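Side-chain contacts in CAS3 Metal dependent phosphohydrolase (Methanocaldococcus jannaschii, PDB 3S4L), which cleaves single-stranded DNA in a magnesium-dependent manner, and single-stranded RNA without added cations, as the HD nuclease of CRISPR interference: residues A[180-183]-A[184-187]; A[13-17]-A[18-22]. One frame throughout, in Å; residues are numbered along the deposited sequence.

Contact 1. Residues A[180-183]-A[184-187]; sequences NKDD and IIRF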
ATOM      1  N   ASN A 180       8.237  -6.226 -12.899  1.00 54.98           N
ATOM      2  CA  ASN A 180       7.467  -7.056 -13.825  1.00 57.75           C
ATOM      3  C   ASN A 180       6.390  -7.909 -13.142  1.00 47.90           C
ATOM      4  O   ASN A 180       6.508  -8.272 -11.969  1.00 48.70           O
ATOM      5  CB  ASN A 180       8.381  -7.945 -14.674  1.00 69.28           C
ATOM      6  CG  ASN A 180       8.883  -7.248 -15.935  1.00 78.05           C
ATOM      7  OD1 ASN A 180       8.203  -6.395 -16.514  1.00 77.75           O
ATOM      8  ND2 ASN A 180      10.081  -7.624 -16.373  1.00 81.83           N
ATOM      9  N   LYS A 181       5.360  -8.235 -13.916  1.00 36.79           N
ATOM     10  CA  LYS A 181       4.180  -8.945 -13.441  1.00 40.39           C
ATOM     11  C   LYS A 181       4.448 -10.178 -12.576  1.00 41.32           C
ATOM     12  O   LYS A 181       3.858 -10.334 -11.507  1.00 43.08           O
ATOM     13  CB  LYS A 181       3.305  -9.363 -14.625  1.00 37.64           C
ATOM     14  CG  LYS A 181       2.071 -10.146 -14.200  1.00 41.31           C
ATOM     15  CD  LYS A 181       1.157 -10.422 -15.379  1.00 41.33           C
ATOM     16  CE  LYS A 181      -0.137 -11.044 -14.921  1.00 42.84           C
ATOM     17  NZ  LYS A 181      -1.098 -11.133 -16.053  1.00 50.90           N
ATOM     18  N   ASP A 182       5.320 -11.063 -13.038  1.00 38.32           N
ATOM     19  CA  ASP A 182       5.536 -12.309 -12.324  1.00 38.81           C
ATOM     20  C   ASP A 182       6.292 -12.046 -11.029  1.00 40.19           C
ATOM     21  O   ASP A 182       6.076 -12.722 -10.019  1.00 45.81           O
ATOM     22  CB  ASP A 182       6.223 -13.361 -13.226  1.00 42.27           C
ATOM     23  CG  ASP A 182       5.397 -13.690 -14.479  1.00 52.17           C
ATOM     24  OD1 ASP A 182       4.203 -13.301 -14.554  1.00 52.06           O
ATOM     25  OD2 ASP A 182       5.941 -14.347 -15.392  1.00 62.86           O
ATOM     26  N   ASP A 183       7.150 -11.035 -11.042  1.00 41.47           N
ATOM     27  CA  ASP A 183       7.806 -10.606  -9.813  1.00 44.08           C
ATOM     28  C   ASP A 183       6.805 -10.154  -8.750  1.00 41.22           C
ATOM     29  O   ASP A 183       6.980 -10.446  -7.568  1.00 43.27           O
ATOM     30  CB  ASP A 183       8.813  -9.497 -10.112  1.00 52.47           C
ATOM     31  CG  ASP A 183       9.919  -9.958 -11.046  1.00 58.71           C
ATOM     32  OD1 ASP A 183      10.784 -10.742 -10.592  1.00 61.24           O
ATOM     33  OD2 ASP A 183       9.916  -9.543 -12.228  1.00 56.53           O
ATOM     34  N   ILE A 184       5.748  -9.459  -9.168  1.00 36.83           N
ATOM     35  CA  ILE A 184       4.724  -8.993  -8.225  1.00 36.93           C
ATOM     36  C   ILE A 184       3.903 -10.176  -7.707  1.00 34.81           C
ATOM     37  O   ILE A 184       3.592 -10.261  -6.516  1.00 32.54           O
ATOM     38  CB  ILE A 184       3.830  -7.875  -8.844  1.00 29.53           C
ATOM     39  CG1 ILE A 184       4.705  -6.659  -9.179  1.00 29.31           C
ATOM     40  CG2 ILE A 184       2.700  -7.475  -7.890  1.00 23.70           C
ATOM     41  CD1 ILE A 184       3.973  -5.485  -9.849  1.00 28.92           C
ATOM     42  N   ILE A 185       3.580 -11.097  -8.611  1.00 35.27           N
ATOM     43  CA  ILE A 185       2.915 -12.343  -8.255  1.00 31.29           C
ATOM     44  C   ILE A 185       3.710 -13.106  -7.194  1.00 32.50           C
ATOM     45  O   ILE A 185       3.167 -13.514  -6.164  1.00 34.66           O
ATOM     46  CB  ILE A 185       2.695 -13.216  -9.520  1.00 34.30           C
ATOM     47  CG1 ILE A 185       1.556 -12.637 -10.373  1.00 28.02           C
ATOM     48  CG2 ILE A 185       2.455 -14.699  -9.163  1.00 27.78           C
ATOM     49  CD1 ILE A 185       1.418 -13.306 -11.756  1.00 28.18           C
ATOM     50  N   ARG A 186       5.001 -13.289  -7.443  1.00 33.36           N
ATOM     51  CA  ARG A 186       5.868 -14.025  -6.526  1.00 36.78           C
ATOM     52  C   ARG A 186       5.876 -13.349  -5.167  1.00 35.53           C
ATOM     53  O   ARG A 186       5.738 -14.010  -4.131  1.00 39.46           O
ATOM     54  CB  ARG A 186       7.298 -14.075  -7.078  1.00 43.53           C
ATOM     55  CG  ARG A 186       7.782 -15.446  -7.458  1.00 45.93           C
ATOM     56  CD  ARG A 186       9.212 -15.411  -7.994  1.00 48.63           C
ATOM     57  NE  ARG A 186       9.324 -14.605  -9.204  1.00 50.40           N
ATOM     58  CZ  ARG A 186       9.057 -15.051 -10.426  1.00 54.07           C
ATOM     59  NH1 ARG A 186       8.671 -16.311 -10.605  1.00 51.61           N
ATOM     60  NH2 ARG A 186       9.175 -14.236 -11.467  1.00 58.22           N
ATOM     61  N   PHE A 187       6.050 -12.027  -5.167  1.00 34.69           N
ATOM     62  CA  PHE A 187       6.027 -11.288  -3.910  1.00 27.48           C
ATOM     63  C   PHE A 187       4.721 -11.467  -3.157  1.00 27.46           C
ATOM     64  O   PHE A 187       4.722 -11.783  -1.969  1.00 35.93           O
ATOM     65  CB  PHE A 187       6.278  -9.788  -4.100  1.00 33.52           C
ATOM     66  CG  PHE A 187       6.119  -9.014  -2.828  1.00 33.07           C
ATOM     67  CD1 PHE A 187       7.117  -9.019  -1.873  1.00 39.63           C
ATOM     68  CD2 PHE A 187       4.953  -8.328  -2.562  1.00 34.22           C
ATOM     69  CE1 PHE A 187       6.959  -8.332  -0.685  1.00 40.99           C
ATOM     70  CE2 PHE A 187       4.794  -7.642  -1.389  1.00 36.01           C
ATOM     71  CZ  PHE A 187       5.799  -7.645  -0.445  1.00 36.13           C
TER
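Ile184, Ile185, Arg186 and Phe187 each donate a backbone N-H to the carbonyl four residues back, from Asn180 O through Asp183 O, in the first turns of helix 181-197. The shortest of these bonds, Arg186 N to Asp182 O, measures 2.8 Å. Ile184 N also leans weakly on Lys181 O.

Among the side chains, Arg186 does most on the outer face. Its chain bends at chi3 (-62°) and folds back toward the start of the helix, so that Asp182 O lies over one face of the guanidinium, displaced toward its rim. Arg186 NH2 comes to 3.5 Å from Asp182 CB and forms a long salt bridge of 3.9 Å with Asp183 OD1. That carboxylate oxygen sits at the edge of the guanidinium, in its plane.

On another side, Ile185 reaches back with its CG1 branch: CG1 lies 3.4 Å from Lys181 O, and CD1 meets Lys181 CG at 4.0 Å and Asp182 OD1 at 3.9 Å. The extended Lys181 chain carries NZ on to a hydrogen bond with Lys150 O, while Ile184 and Ile185 pack on Leu149 of helix 142-149.

Two acidic side chains in the first turn should interact favourably with the helix dipole, and the long Asp183-Arg186 pairing, with carboxylate and guanidinium planes 73° apart, suggests a loose electrostatic attraction at the surface.

Contact 2. Residues A[13-17]-A[18-22]; sequences KNQSL and IDHVN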
ATOM      1  N   LYS A  13     -12.293   9.468 -11.594  1.00 50.78           N
ATOM      2  CA  LYS A  13     -12.614  10.209 -12.810  1.00 58.68           C
ATOM      3  C   LYS A  13     -12.353  11.704 -12.625  1.00 62.22           C
ATOM      4  O   LYS A  13     -11.821  12.363 -13.523  1.00 66.24           O
ATOM      5  CB  LYS A  13     -14.077   9.974 -13.201  1.00 61.41           C
ATOM      6  CG  LYS A  13     -14.304   9.752 -14.681  1.00 64.41           C
ATOM      7  CD  LYS A  13     -15.473   8.798 -14.895  1.00 70.71           C
ATOM      8  CE  LYS A  13     -15.540   8.276 -16.323  1.00 73.28           C
ATOM      9  NZ  LYS A  13     -16.217   9.236 -17.243  1.00 81.14           N
ATOM     10  N   ASN A  14     -12.717  12.226 -11.454  1.00 60.25           N
ATOM     11  CA  ASN A  14     -12.554  13.651 -11.149  1.00 74.45           C
ATOM     12  C   ASN A  14     -11.151  14.055 -10.686  1.00 73.78           C
ATOM     13  O   ASN A  14     -10.720  15.196 -10.885  1.00 74.63           O
ATOM     14  CB  ASN A  14     -13.538  14.083 -10.051  1.00 83.98           C
ATOM     15  CG  ASN A  14     -14.984  14.096 -10.517  1.00 94.92           C
ATOM     16  OD1 ASN A  14     -15.300  14.542 -11.626  1.00 96.31           O
ATOM     17  ND2 ASN A  14     -15.877  13.614  -9.660  1.00 99.47           N
ATOM     18  N   GLN A  15     -10.436  13.129 -10.062  1.00 65.74           N
ATOM     19  CA  GLN A  15      -9.311  13.523  -9.229  1.00 58.59           C
ATOM     20  C   GLN A  15      -7.994  12.849  -9.616  1.00 51.74           C
ATOM     21  O   GLN A  15      -7.931  11.619  -9.754  1.00 44.22           O
ATOM     22  CB  GLN A  15      -9.661  13.212  -7.764  1.00 55.29           C
ATOM     23  CG  GLN A  15      -8.895  14.005  -6.725  1.00 57.38           C
ATOM     24  CD  GLN A  15      -9.422  13.789  -5.307  1.00 60.44           C
ATOM     25  OE1 GLN A  15     -10.238  12.893  -5.056  1.00 55.64           O
ATOM     26  NE2 GLN A  15      -8.956  14.615  -4.374  1.00 68.45           N
ATOM     27  N   SER A  16      -6.941  13.652  -9.780  1.00 45.26           N
ATOM     28  CA  SER A  16      -5.604  13.102 -10.000  1.00 41.60           C
ATOM     29  C   SER A  16      -5.118  12.411  -8.730  1.00 45.13           C
ATOM     30  O   SER A  16      -5.536  12.773  -7.630  1.00 42.04           O
ATOM     31  CB  SER A  16      -4.617  14.175 -10.459  1.00 44.98           C
ATOM     32  OG  SER A  16      -4.269  15.055  -9.404  1.00 52.36           O
ATOM     33  N   LEU A  17      -4.268  11.397  -8.882  1.00 42.90           N
ATOM     34  CA  LEU A  17      -3.796  10.642  -7.734  1.00 41.34           C
ATOM     35  C   LEU A  17      -2.893  11.512  -6.846  1.00 41.85           C
ATOM     36  O   LEU A  17      -2.999  11.472  -5.619  1.00 43.62           O
ATOM     37  CB  LEU A  17      -3.090   9.344  -8.175  1.00 43.19           C
ATOM     38  CG  LEU A  17      -2.554   8.409  -7.076  1.00 39.71           C
ATOM     39  CD1 LEU A  17      -3.679   7.827  -6.222  1.00 33.70           C
ATOM     40  CD2 LEU A  17      -1.720   7.287  -7.679  1.00 38.57           C
ATOM     41  N   ILE A  18      -2.011  12.293  -7.466  1.00 44.17           N
ATOM     42  CA  ILE A  18      -1.180  13.266  -6.745  1.00 51.40           C
ATOM     43  C   ILE A  18      -2.012  14.231  -5.874  1.00 56.88           C
ATOM     44  O   ILE A  18      -1.737  14.414  -4.682  1.00 53.36           O
ATOM     45  CB  ILE A  18      -0.306  14.085  -7.724  1.00 56.46           C
ATOM     46  CG1 ILE A  18       0.893  13.251  -8.177  1.00 60.80           C
ATOM     47  CG2 ILE A  18       0.175  15.379  -7.070  1.00 61.21           C
ATOM     48  CD1 ILE A  18       1.662  12.623  -7.016  1.00 62.52           C
ATOM     49  N   ASP A  19      -3.026  14.849  -6.471  1.00 53.85           N
ATOM     50  CA  ASP A  19      -3.893  15.735  -5.709  1.00 51.61           C
ATOM     51  C   ASP A  19      -4.615  15.003  -4.585  1.00 48.92           C
ATOM     52  O   ASP A  19      -4.745  15.517  -3.474  1.00 48.04           O
ATOM     53  CB  ASP A  19      -4.891  16.453  -6.623  1.00 60.63           C
ATOM     54  CG  ASP A  19      -4.227  17.521  -7.478  1.00 68.89           C
ATOM     55  OD1 ASP A  19      -3.279  18.175  -6.982  1.00 71.81           O
ATOM     56  OD2 ASP A  19      -4.646  17.705  -8.644  1.00 73.01           O
ATOM     57  N   HIS A  20      -5.081  13.794  -4.874  1.00 46.48           N
ATOM     58  CA  HIS A  20      -5.771  12.990  -3.878  1.00 44.77           C
ATOM     59  C   HIS A  20      -4.838  12.618  -2.709  1.00 46.91           C
ATOM     60  O   HIS A  20      -5.237  12.639  -1.547  1.00 41.90           O
ATOM     61  CB  HIS A  20      -6.348  11.728  -4.531  1.00 47.38           C
ATOM     62  CG  HIS A  20      -7.010  10.796  -3.566  1.00 45.97           C
ATOM     63  ND1 HIS A  20      -7.903  11.227  -2.607  1.00 50.49           N
ATOM     64  CD2 HIS A  20      -6.915   9.454  -3.417  1.00 44.26           C
ATOM     65  CE1 HIS A  20      -8.322  10.190  -1.902  1.00 49.11           C
ATOM     66  NE2 HIS A  20      -7.743   9.102  -2.377  1.00 47.12           N
ATOM     67  N   VAL A  21      -3.597  12.266  -3.021  1.00 45.53           N
ATOM     68  CA  VAL A  21      -2.646  11.882  -1.993  1.00 45.90           C
ATOM     69  C   VAL A  21      -2.312  13.094  -1.112  1.00 54.08           C
ATOM     70  O   VAL A  21      -2.254  12.991   0.118  1.00 50.83           O
ATOM     71  CB  VAL A  21      -1.362  11.290  -2.615  1.00 39.74           C
ATOM     72  CG1 VAL A  21      -0.210  11.352  -1.625  1.00 34.08           C
ATOM     73  CG2 VAL A  21      -1.604   9.837  -3.100  1.00 29.64           C
ATOM     74  N   ASN A  22      -2.123  14.245  -1.752  1.00 55.50           N
ATOM     75  CA  ASN A  22      -1.789  15.483  -1.050  1.00 54.51           C
ATOM     76  C   ASN A  22      -2.900  15.933  -0.104  1.00 55.75           C
ATOM     77  O   ASN A  22      -2.641  16.553   0.936  1.00 54.75           O
ATOM     78  CB  ASN A  22      -1.448  16.602  -2.042  1.00 53.42           C
ATOM     79  CG  ASN A  22      -0.089  16.414  -2.694  1.00 58.50           C
ATOM     80  OD1 ASN A  22       0.800  15.775  -2.128  1.00 64.39           O
ATOM     81  ND2 ASN A  22       0.080  16.973  -3.896  1.00 55.29           N
TER
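Ser16 and Asp19 form an N-terminal helix cap: Ser16 occupies the N-cap position, and its hydroxyl serves both the backbone and the side chain of Asp19 at the start of helix 17-31. Ser16 OG accepts from Asp19 N at 3.2 Å, which supplies an acceptor to an amide of the first turn. The same hydroxyl donates to Asp19 OD2 at 2.8 Å, approaching from above the carboxylate plane, 56° out of it. Two bonds thus grip OG, one received and one given. With chi1 at 73°, OG stands between the backbone N and the carbonyl carbon of Ser16, from where it faces the opening turn.

The backbone takes over directly behind the cap. Ser16 O receives His20 N at 3.0 Å, and Leu17 O receives Val21 N at 2.8 Å. These bonds satisfy both carbonyls at the head of the helix, while its side chains spread into the HD domain. Leu17 packs against Ala11, Ile68 and Asp67, a metal ligand together with His91, His123 and His124, and Ile18 and Val21 lean on Leu166 of helix 159-167.

His20, whose side chain is about 6 Å from a bound calcium ion, meets the ring of Phe12 edge-to-face. The extended Gln15 side chain and that of His20 cross at about a right angle, the amide and ring planes 53° apart. The Gln15 amide lies along CA and CB of His20 and reaches as far as the ring nitrogen: Gln15 NE2 stands 3.6 Å from His20 CA, and Gln15 OE1 3.8 Å from His20 ND1.

In the fold
Contact 2 comes first along the chain, at the start of helix 17-31, and contact 1 much later, at the start of helix 181-197. Both therefore mark helix beginnings within the Cas3-type HD domain, which is largely helical and monomeric. Their centres lie 26 Å apart and their nearest atoms about 14 Å, so they do not touch. The catalytic metal ligands relate them: the Leu17 side chain of contact 2 is about 4 Å from that of Asp67, while the side chain of Ile184 in contact 1 is about 10 Å from that of His91. Leu17 and His20 thus bring the partly buried contact 2 close to the metal site, whereas contact 1 is mostly surface.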